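Local coordinates for putative exported protein (Bordetella pertussis, PDB 2DVZ) that binds glutamate and probably serves as the periplasmic solute receptor of a tripartite tricarboxylate-type transport system, at residues K19-I24 against Q46-P51; N117-N122 against L192-L197; Y144-S149 against T168-V173. One frame throughout, in Å; residues are numbered along the deposited sequence.

Contact 1 of 3, residues K19-I24 against Q46-P51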
loop_
_atom_site.group_PDB
_atom_site.type_symbol
_atom_site.label_atom_id
_atom_site.label_comp_id
_atom_site.label_asym_id
_atom_site.label_seq_id
_atom_site.Cartn_x
_atom_site.Cartn_y
_atom_site.Cartn_z
ATOM N N LYS A 19 -11.961 18.501 -18.911
ATOM C CA LYS A 19 -10.776 17.938 -19.534
ATOM C C LYS A 19 -10.233 16.718 -18.708
ATOM O O LYS A 19 -10.747 16.408 -17.630
ATOM C CB LYS A 19 -9.730 19.049 -19.655
ATOM C CG LYS A 19 -9.187 19.514 -18.341
ATOM C CD LYS A 19 -8.303 20.714 -18.461
ATOM C CE LYS A 19 -7.683 20.992 -17.132
ATOM N NZ LYS A 19 -7.086 22.347 -16.967
ATOM N N ALA A 20 -9.201 16.055 -19.236
ATOM C CA ALA A 20 -8.471 14.980 -18.556
ATOM C C ALA A 20 -7.999 15.331 -17.151
ATOM O O ALA A 20 -7.554 16.460 -16.876
ATOM C CB ALA A 20 -7.259 14.518 -19.393
ATOM N N ILE A 21 -8.078 14.322 -16.280
ATOM C CA ILE A 21 -7.603 14.424 -14.907
ATOM C C ILE A 21 -6.341 13.566 -14.788
ATOM O O ILE A 21 -6.342 12.414 -15.197
ATOM C CB ILE A 21 -8.671 13.930 -13.915
ATOM C CG1 ILE A 21 -9.962 14.732 -14.062
ATOM C CG2 ILE A 21 -8.155 13.965 -12.498
ATOM C CD1 ILE A 21 -11.192 13.907 -13.896
ATOM N N ARG A 22 -5.270 14.172 -14.271
ATOM C CA ARG A 22 -4.033 13.492 -14.016
ATOM C C ARG A 22 -4.194 12.822 -12.644
ATOM O O ARG A 22 -4.721 13.419 -11.690
ATOM C CB ARG A 22 -2.850 14.485 -14.006
ATOM C CG ARG A 22 -2.595 15.194 -15.361
ATOM C CD ARG A 22 -1.624 16.415 -15.241
ATOM N NE ARG A 22 -0.372 16.051 -14.575
ATOM C CZ ARG A 22 0.282 16.820 -13.701
ATOM N NH1 ARG A 22 -0.185 18.031 -13.365
ATOM N NH2 ARG A 22 1.405 16.363 -13.135
ATOM N N VAL A 23 -3.755 11.570 -12.570
ATOM C CA VAL A 23 -3.737 10.858 -11.311
ATOM C C VAL A 23 -2.322 10.375 -11.079
ATOM O O VAL A 23 -1.796 9.556 -11.823
ATOM C CB VAL A 23 -4.735 9.677 -11.273
ATOM C CG1 VAL A 23 -4.694 8.965 -9.838
ATOM C CG2 VAL A 23 -6.169 10.180 -11.597
ATOM N N ILE A 24 -1.711 10.903 -10.042
ATOM C CA ILE A 24 -0.355 10.568 -9.699
ATOM C C ILE A 24 -0.320 9.380 -8.744
ATOM O O ILE A 24 -0.871 9.411 -7.633
ATOM C CB ILE A 24 0.414 11.793 -9.098
ATOM C CG1 ILE A 24 0.510 12.959 -10.115
ATOM C CG2 ILE A 24 1.824 11.403 -8.630
ATOM C CD1 ILE A 24 1.039 14.330 -9.427
ATOM N N GLN A 46 -15.098 6.359 -17.070
ATOM C CA GLN A 46 -16.341 6.029 -17.774
ATOM C C GLN A 46 -17.522 6.824 -17.194
ATOM O O GLN A 46 -18.340 7.374 -17.928
ATOM C CB GLN A 46 -16.580 4.509 -17.702
ATOM C CG GLN A 46 -17.976 4.067 -18.210
ATOM C CD GLN A 46 -18.289 2.579 -17.984
ATOM O OE1 GLN A 46 -19.452 2.213 -17.767
ATOM N NE2 GLN A 46 -17.264 1.723 -18.033
ATOM N N GLU A 47 -17.574 6.921 -15.873
ATOM C CA GLU A 47 -18.625 7.671 -15.171
ATOM C C GLU A 47 -18.496 9.173 -15.340
ATOM O O GLU A 47 -19.495 9.854 -15.559
ATOM C CB GLU A 47 -18.635 7.314 -13.670
ATOM C CG GLU A 47 -19.647 8.061 -12.791
ATOM C CD GLU A 47 -21.144 7.793 -13.147
ATOM O OE1 GLU A 47 -21.449 6.816 -13.872
ATOM O OE2 GLU A 47 -22.014 8.565 -12.659
ATOM N N LEU A 48 -17.261 9.681 -15.222
ATOM C CA LEU A 48 -16.980 11.118 -15.254
ATOM C C LEU A 48 -17.036 11.730 -16.666
ATOM O O LEU A 48 -17.194 12.943 -16.810
ATOM C CB LEU A 48 -15.643 11.447 -14.553
ATOM C CG LEU A 48 -15.587 11.306 -13.017
ATOM C CD1 LEU A 48 -14.133 11.321 -12.453
ATOM C CD2 LEU A 48 -16.448 12.349 -12.364
ATOM N N GLY A 49 -16.915 10.895 -17.687
ATOM C CA GLY A 49 -16.924 11.345 -19.080
ATOM C C GLY A 49 -15.670 12.127 -19.469
ATOM O O GLY A 49 -15.690 12.880 -20.462
ATOM N N GLN A 50 -14.589 11.931 -18.685
ATOM C CA GLN A 50 -13.255 12.433 -18.988
ATOM C C GLN A 50 -12.200 11.377 -18.697
ATOM O O GLN A 50 -12.335 10.612 -17.756
ATOM C CB GLN A 50 -12.924 13.718 -18.203
ATOM C CG GLN A 50 -13.768 14.929 -18.546
ATOM C CD GLN A 50 -13.691 15.379 -19.996
ATOM O OE1 GLN A 50 -12.687 15.170 -20.690
ATOM N NE2 GLN A 50 -14.756 16.010 -20.464
ATOM N N PRO A 51 -11.133 11.325 -19.514
ATOM C CA PRO A 51 -10.027 10.439 -19.098
ATOM C C PRO A 51 -9.374 10.829 -17.762
ATOM O O PRO A 51 -9.274 12.011 -17.424
ATOM C CB PRO A 51 -9.002 10.580 -20.232
ATOM C CG PRO A 51 -9.373 11.911 -20.902
ATOM C CD PRO A 51 -10.861 11.984 -20.808
#
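A single backbone hydrogen bond fastens the two segments: Ile21 N donates a hydrogen bond to Pro51 O at 2.8 Å, almost straight at 170° and in the plane of the carbonyl. The same oxygen also takes a CA-H contact from Ala20, so Pro51 O receives both the Ile21 N-H and the Ala20 CA-H where strand 21-25 begins. Beside this bond the CB of Ala20 rests on CG of the Pro51 ring, 3.7 Å away. Gln50 lies against Lys19: its CG, anti to the carbonyl carbon, lies with CB against Lys19 O, Gln50 CG 3.5 Å from Lys19 O; the bend at chi2 (-60°) then lays the amide along the Lys19 backbone. Deeper in, Ile21 and Leu48 cross at about a right angle and touch tip to tip, CD1 to CD1, at 4.2 Å. What brings Leu48 and Pro51 to the same strand end is the turn between them, where Gly49 leaves helix 32-48 with positive phi. Ser45 OG, one turn back in that helix, is hydrogen-bonded to Gln50 O. The contact belongs to the beta-alpha-beta unit of strand 21-25, helix 32-48 and strand 52-56, whose two strands pair in parallel. Leu48 also packs on Leu259 and Ala262 of helix 253-267, while Ile21 reaches Met52 of strand 52-56 and Leu79 of strand 78-82.

Contact 2 of 3, residues N117-N122 against L192-L197. With GLU (glutamic acid), chain G.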
loop_
_atom_site.group_PDB
_atom_site.type_symbol
_atom_site.label_atom_id
_atom_site.label_comp_id
_atom_site.label_asym_id
_atom_site.label_seq_id
_atom_site.Cartn_x
_atom_site.Cartn_y
_atom_site.Cartn_z
ATOM N N ASN A 117 -1.833 -6.888 3.650
ATOM C CA ASN A 117 -0.406 -7.078 3.456
ATOM C C ASN A 117 -0.046 -8.572 3.576
ATOM O O ASN A 117 -0.863 -9.395 4.028
ATOM C CB ASN A 117 0.403 -6.211 4.418
ATOM C CG ASN A 117 0.416 -4.738 4.041
ATOM O OD1 ASN A 117 0.932 -3.902 4.802
ATOM N ND2 ASN A 117 -0.123 -4.405 2.879
ATOM N N VAL A 118 1.147 -8.920 3.120
ATOM C CA VAL A 118 1.556 -10.316 3.008
ATOM C C VAL A 118 3.047 -10.423 3.213
ATOM O O VAL A 118 3.775 -9.569 2.735
ATOM C CB VAL A 118 1.151 -10.944 1.629
ATOM C CG1 VAL A 118 1.859 -10.247 0.382
ATOM C CG2 VAL A 118 1.290 -12.501 1.646
ATOM N N VAL A 119 3.492 -11.457 3.932
ATOM C CA VAL A 119 4.909 -11.835 3.905
ATOM C C VAL A 119 5.015 -13.113 3.056
ATOM O O VAL A 119 4.365 -14.130 3.330
ATOM C CB VAL A 119 5.595 -11.927 5.331
ATOM C CG1 VAL A 119 4.934 -12.962 6.272
ATOM C CG2 VAL A 119 7.112 -12.160 5.220
ATOM N N ALA A 120 5.816 -13.036 1.996
ATOM C CA ALA A 120 5.966 -14.154 1.123
ATOM C C ALA A 120 7.443 -14.518 0.941
ATOM O O ALA A 120 8.374 -13.703 1.244
ATOM C CB ALA A 120 5.269 -13.883 -0.239
ATOM N N VAL A 121 7.654 -15.762 0.504
ATOM C CA VAL A 121 8.997 -16.255 0.284
ATOM C C VAL A 121 9.146 -16.785 -1.147
ATOM O O VAL A 121 8.177 -17.175 -1.817
ATOM C CB VAL A 121 9.508 -17.281 1.380
ATOM C CG1 VAL A 121 9.578 -16.660 2.722
ATOM C CG2 VAL A 121 8.662 -18.564 1.433
ATOM N N ASN A 122 10.374 -16.763 -1.614
ATOM C CA ASN A 122 10.713 -17.550 -2.783
ATOM C C ASN A 122 10.429 -19.048 -2.463
ATOM O O ASN A 122 10.725 -19.507 -1.366
ATOM C CB ASN A 122 12.185 -17.298 -3.199
ATOM C CG ASN A 122 12.577 -18.085 -4.425
ATOM O OD1 ASN A 122 12.893 -19.286 -4.337
ATOM N ND2 ASN A 122 12.532 -17.440 -5.576
ATOM N N LEU A 192 12.872 -13.200 0.675
ATOM C CA LEU A 192 11.633 -12.751 1.299
ATOM C C LEU A 192 11.151 -11.466 0.631
ATOM O O LEU A 192 11.947 -10.697 0.057
ATOM C CB LEU A 192 11.841 -12.472 2.812
ATOM C CG LEU A 192 11.951 -13.577 3.886
ATOM C CD1 LEU A 192 13.025 -14.699 3.634
ATOM C CD2 LEU A 192 12.147 -12.942 5.258
ATOM N N ILE A 193 9.847 -11.237 0.718
ATOM C CA ILE A 193 9.270 -9.964 0.337
ATOM C C ILE A 193 8.194 -9.621 1.323
ATOM O O ILE A 193 7.412 -10.481 1.727
ATOM C CB ILE A 193 8.734 -9.949 -1.118
ATOM C CG1 ILE A 193 8.412 -8.507 -1.573
ATOM C CG2 ILE A 193 7.569 -10.965 -1.332
ATOM C CD1 ILE A 193 7.864 -8.368 -2.943
ATOM N N PHE A 194 8.181 -8.363 1.755
ATOM C CA PHE A 194 7.028 -7.822 2.464
ATOM C C PHE A 194 6.269 -6.993 1.458
ATOM O O PHE A 194 6.829 -6.063 0.884
ATOM C CB PHE A 194 7.488 -6.985 3.648
ATOM C CG PHE A 194 8.009 -7.810 4.792
ATOM C CD1 PHE A 194 7.168 -8.155 5.860
ATOM C CD2 PHE A 194 9.329 -8.264 4.805
ATOM C CE1 PHE A 194 7.653 -8.940 6.904
ATOM C CE2 PHE A 194 9.822 -9.081 5.870
ATOM C CZ PHE A 194 8.990 -9.408 6.901
ATOM N N ASP A 195 5.016 -7.359 1.198
ATOM C CA ASP A 195 4.227 -6.672 0.201
ATOM C C ASP A 195 2.789 -6.394 0.641
ATOM O O ASP A 195 2.305 -6.917 1.669
ATOM C CB ASP A 195 4.215 -7.466 -1.112
ATOM C CG ASP A 195 3.905 -6.597 -2.319
ATOM O OD1 ASP A 195 3.858 -5.350 -2.169
ATOM O OD2 ASP A 195 3.708 -7.158 -3.420
ATOM N N ASN A 196 2.142 -5.525 -0.142
ATOM C CA ASN A 196 0.714 -5.366 -0.127
ATOM C C ASN A 196 0.272 -6.459 -1.056
ATOM O O ASN A 196 0.885 -6.694 -2.092
ATOM C CB ASN A 196 0.278 -3.977 -0.662
ATOM C CG ASN A 196 1.250 -2.816 -0.247
ATOM O OD1 ASN A 196 1.926 -2.242 -1.105
ATOM N ND2 ASN A 196 1.313 -2.492 1.034
ATOM N N LEU A 197 -0.801 -7.139 -0.683
ATOM C CA LEU A 197 -1.191 -8.389 -1.340
ATOM C C LEU A 197 -1.431 -8.324 -2.868
ATOM O O LEU A 197 -0.920 -9.180 -3.581
ATOM C CB LEU A 197 -2.316 -9.094 -0.531
ATOM C CG LEU A 197 -2.795 -10.515 -0.922
ATOM C CD1 LEU A 197 -1.622 -11.540 -1.240
ATOM C CD2 LEU A 197 -3.752 -11.034 0.142
HETATM N N GLU G . 4.216 0.314 -0.176
HETATM C CA GLU G . 3.128 1.062 -0.834
HETATM C C GLU G . 1.952 1.297 0.099
HETATM O O GLU G . 0.819 0.838 -0.081
HETATM C CB GLU G . 2.736 0.402 -2.153
HETATM C CG GLU G . 3.965 -0.013 -2.982
HETATM C CD GLU G . 3.740 0.006 -4.466
HETATM O OE1 GLU G . 2.614 0.374 -4.861
HETATM O OE2 GLU G . 4.698 -0.319 -5.253
HETATM O OXT GLU G . 2.124 2.044 1.076
#
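An antiparallel strand pair runs here through the interior of the binding protein, and one of its ends delivers Asn196 to the glutamate pocket. Four backbone hydrogen bonds join the strands through the hydrogen-bonded pairs Val118-Asp195 and Ala120-Ile193. The bond from Asp195 N to Val118 O is the straightest (177°) and lies nearly along the C=O axis, whereas Ile193 N approaches Ala120 O from above the carbonyl plane. On one face, Val119 and Phe194 lie side by side and point the same way. The CG2 of Val119, anti to the backbone N, comes down over a face of the Phe194 ring, 3.9 Å from its centroid and displaced toward the rim, in a CH-pi contact. Val121 and Leu192 continue this face, with Val121 CG1 4.1 Å from Leu192 CG. The other face carries Val118, Ala120, Ile193 and Asp195: Ala120 CB meets Ile193 CG2 at 3.9 Å, and Val118 CB meets Leu197 CD1 at 4.0 Å. The buried Asp195 carboxylate is gripped from several directions. Asp195 OD1 takes a weak bond from Asn196 N (2.7 Å) and is hydrogen-bonded to Ser178 OG, while OD2 bonds to Ser199 OG and Ser200 OG. This network ties the strand end to Ser178, itself a glutamate-binding residue. The amide of Asn196 lies against the ligand, and that of Asn117 runs alongside it, their planes 48° apart. Strand 210-215 pairs with the other edge of strand 106-121; helix 178-187 covers Ile193 and Asp195, and Met158 of helix 154-166 meets Asn117 and Phe194.

Contact 3 of 3, residues Y144-S149 against T168-V173. With GLU (glutamic acid), chain G.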
loop_
_atom_site.group_PDB
_atom_site.type_symbol
_atom_site.label_atom_id
_atom_site.label_comp_id
_atom_site.label_asym_id
_atom_site.label_seq_id
_atom_site.Cartn_x
_atom_site.Cartn_y
_atom_site.Cartn_z
ATOM N N TYR A 144 19.329 -13.924 5.512
ATOM C CA TYR A 144 18.273 -13.760 4.514
ATOM C C TYR A 144 18.036 -12.272 4.335
ATOM O O TYR A 144 18.250 -11.468 5.267
ATOM C CB TYR A 144 16.973 -14.452 4.968
ATOM C CG TYR A 144 17.001 -15.967 4.795
ATOM C CD1 TYR A 144 16.723 -16.536 3.554
ATOM C CD2 TYR A 144 17.320 -16.821 5.854
ATOM C CE1 TYR A 144 16.745 -17.907 3.358
ATOM C CE2 TYR A 144 17.362 -18.197 5.666
ATOM C CZ TYR A 144 17.057 -18.734 4.413
ATOM O OH TYR A 144 17.037 -20.096 4.163
ATOM N N SER A 145 17.570 -11.914 3.152
ATOM C CA SER A 145 17.172 -10.551 2.892
ATOM C C SER A 145 15.730 -10.466 2.371
ATOM O O SER A 145 15.149 -11.438 1.853
ATOM C CB SER A 145 18.125 -9.942 1.880
ATOM O OG SER A 145 17.911 -10.611 0.650
ATOM N N TYR A 146 15.164 -9.279 2.525
ATOM C CA TYR A 146 13.793 -9.034 2.155
ATOM C C TYR A 146 13.735 -7.739 1.392
ATOM O O TYR A 146 14.528 -6.824 1.648
ATOM C CB TYR A 146 12.890 -8.980 3.396
ATOM C CG TYR A 146 12.920 -7.707 4.252
ATOM C CD1 TYR A 146 12.026 -6.633 4.003
ATOM C CD2 TYR A 146 13.784 -7.602 5.350
ATOM C CE1 TYR A 146 12.021 -5.480 4.820
ATOM C CE2 TYR A 146 13.787 -6.461 6.168
ATOM C CZ TYR A 146 12.893 -5.410 5.909
ATOM O OH TYR A 146 12.901 -4.299 6.752
ATOM N N GLY A 147 12.785 -7.679 0.471
ATOM C CA GLY A 147 12.517 -6.519 -0.321
ATOM C C GLY A 147 11.324 -5.767 0.217
ATOM O O GLY A 147 10.422 -6.344 0.842
ATOM N N SER A 148 11.370 -4.450 -0.008
ATOM C CA SER A 148 10.300 -3.524 0.285
ATOM C C SER A 148 10.070 -2.585 -0.924
ATOM O O SER A 148 10.783 -2.628 -1.953
ATOM C CB SER A 148 10.647 -2.717 1.536
ATOM O OG SER A 148 11.575 -1.673 1.231
ATOM N N SER A 149 9.059 -1.735 -0.785
ATOM C CA SER A 149 8.715 -0.730 -1.797
ATOM C C SER A 149 9.414 0.601 -1.546
ATOM O O SER A 149 9.119 1.558 -2.234
ATOM C CB SER A 149 7.208 -0.473 -1.775
ATOM O OG SER A 149 6.831 0.086 -0.505
ATOM N N THR A 168 13.723 -11.821 14.813
ATOM C CA THR A 168 14.481 -12.261 13.666
ATOM C C THR A 168 15.345 -11.120 13.152
ATOM O O THR A 168 15.163 -9.966 13.566
ATOM C CB THR A 168 13.569 -12.873 12.574
ATOM O OG1 THR A 168 12.538 -11.944 12.261
ATOM C CG2 THR A 168 12.912 -14.222 13.066
ATOM N N ASP A 169 16.308 -11.458 12.287
ATOM C CA ASP A 169 17.304 -10.524 11.752
ATOM C C ASP A 169 17.425 -10.874 10.297
ATOM O O ASP A 169 17.895 -11.943 9.929
ATOM C CB ASP A 169 18.647 -10.677 12.492
ATOM C CG ASP A 169 19.810 -9.893 11.853
ATOM O OD1 ASP A 169 19.684 -9.286 10.755
ATOM O OD2 ASP A 169 20.897 -9.897 12.473
ATOM N N ILE A 170 16.948 -9.952 9.470
ATOM C CA ILE A 170 16.820 -10.155 8.039
ATOM C C ILE A 170 17.120 -8.812 7.458
ATOM O O ILE A 170 16.863 -7.781 8.112
ATOM C CB ILE A 170 15.412 -10.767 7.594
ATOM C CG1 ILE A 170 14.225 -10.123 8.317
ATOM C CG2 ILE A 170 15.310 -12.199 8.048
ATOM C CD1 ILE A 170 12.850 -10.937 8.184
ATOM N N VAL A 171 17.713 -8.819 6.268
ATOM C CA VAL A 171 18.306 -7.616 5.705
ATOM C C VAL A 171 17.397 -6.940 4.696
ATOM O O VAL A 171 16.993 -7.537 3.699
ATOM C CB VAL A 171 19.728 -7.871 5.084
ATOM C CG1 VAL A 171 20.288 -6.568 4.487
ATOM C CG2 VAL A 171 20.682 -8.413 6.149
ATOM N N HIS A 172 17.124 -5.669 4.950
ATOM C CA HIS A 172 16.262 -4.864 4.119
ATOM C C HIS A 172 16.901 -4.483 2.805
ATOM O O HIS A 172 17.996 -3.976 2.776
ATOM C CB HIS A 172 15.838 -3.601 4.863
ATOM C CG HIS A 172 15.011 -2.674 4.034
ATOM N ND1 HIS A 172 15.273 -1.321 3.951
ATOM C CD2 HIS A 172 13.934 -2.902 3.241
ATOM C CE1 HIS A 172 14.382 -0.751 3.153
ATOM N NE2 HIS A 172 13.557 -1.686 2.709
ATOM N N VAL A 173 16.209 -4.760 1.711
ATOM C CA VAL A 173 16.607 -4.256 0.421
ATOM C C VAL A 173 15.426 -3.469 -0.153
ATOM O O VAL A 173 14.411 -4.080 -0.566
ATOM C CB VAL A 173 17.011 -5.361 -0.589
ATOM C CG1 VAL A 173 17.466 -4.709 -1.916
ATOM C CG2 VAL A 173 18.105 -6.312 -0.000
HETATM N N GLU G . 4.216 0.314 -0.176
HETATM C CA GLU G . 3.128 1.062 -0.834
HETATM C C GLU G . 1.952 1.297 0.099
HETATM O O GLU G . 0.819 0.838 -0.081
HETATM C CB GLU G . 2.736 0.402 -2.153
HETATM C CG GLU G . 3.965 -0.013 -2.982
HETATM C CD GLU G . 3.740 0.006 -4.466
HETATM O OE1 GLU G . 2.614 0.374 -4.861
HETATM O OE2 GLU G . 4.698 -0.319 -5.253
HETATM O OXT GLU G . 2.124 2.044 1.076
HETATM O O HOH W 1 18.097 -14.064 8.408
#
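The Tyr146 ring lies over the backbone of the neighbouring strand, with His172 CA above one face, 3.9 Å from the ring centroid, and Ile170 O at an edge, in plane. Tyr146 CG occupies the crowded position between backbone N and carbonyl carbon (chi1 77°), which turns the ring across the strand pair; Tyr146 CD2 then meets Ile170 CG1 at 3.9 Å, and the hydroxyl bonds to Glu160 OE2. The Tyr146 and His172 rings meet obliquely, planes 36° apart. At the edge of the imidazole stands Ser148, whose OG lies 2.5 Å from His172 NE2 in a very short hydrogen bond that either atom could donate. His172 CG is anti to the backbone N (chi1 176°), so the ring reaches over to this serine on the neighbouring strand, and Ser148 OG has a second bond with Gly150 N. Beneath these groups the backbones pair in parallel through four hydrogen bonds, from Val171 N to Tyr144 O, Tyr146 N to Val171 O, Val173 N to Tyr146 O and Ser148 N to Val173 O. Gly147 CA makes a CA-H...O contact with Val173 O at 3.1 Å. At the start of the pair a water accepts from Tyr144 N and donates to Asp169 O (2.6 Å). At the other end Ser149 OG accepts a hydrogen bond from the ligand's amino N at 2.6 Å, so the segment that follows the strand reaches the glutamate pocket. Strands 145-148 and 171-174 are the two strands of a beta-alpha-beta unit whose crossover, helix 154-166, contributes His156, stacked on His172, and Phe162, packed on Ile170. Strand 192-196 pairs with the other edge of strand 145-148.

Contact 2 is fully buried, contact 3 partly so, and contact 1 lies at the surface, on the opposite side of the chain's centre and about 14 Å from either at the nearest atoms. Contacts 1 and 3 each join parts of a beta-alpha-beta unit, but contact 1 ties a helix exit to a strand start, away from the ligand, with one backbone bond, whereas contact 3 pairs two parallel strands along four backbone bonds. Contact 3 is nested in the chain loop closed by contact 2, and strands 145-148 and 192-196 adjoin in the sheet. Together they bring Ser149 and Asn196 to the same glutamate, with apolar packing and a hydrogen-bonded buried carboxylate in contact 2 and a serine-histidine pair in contact 3.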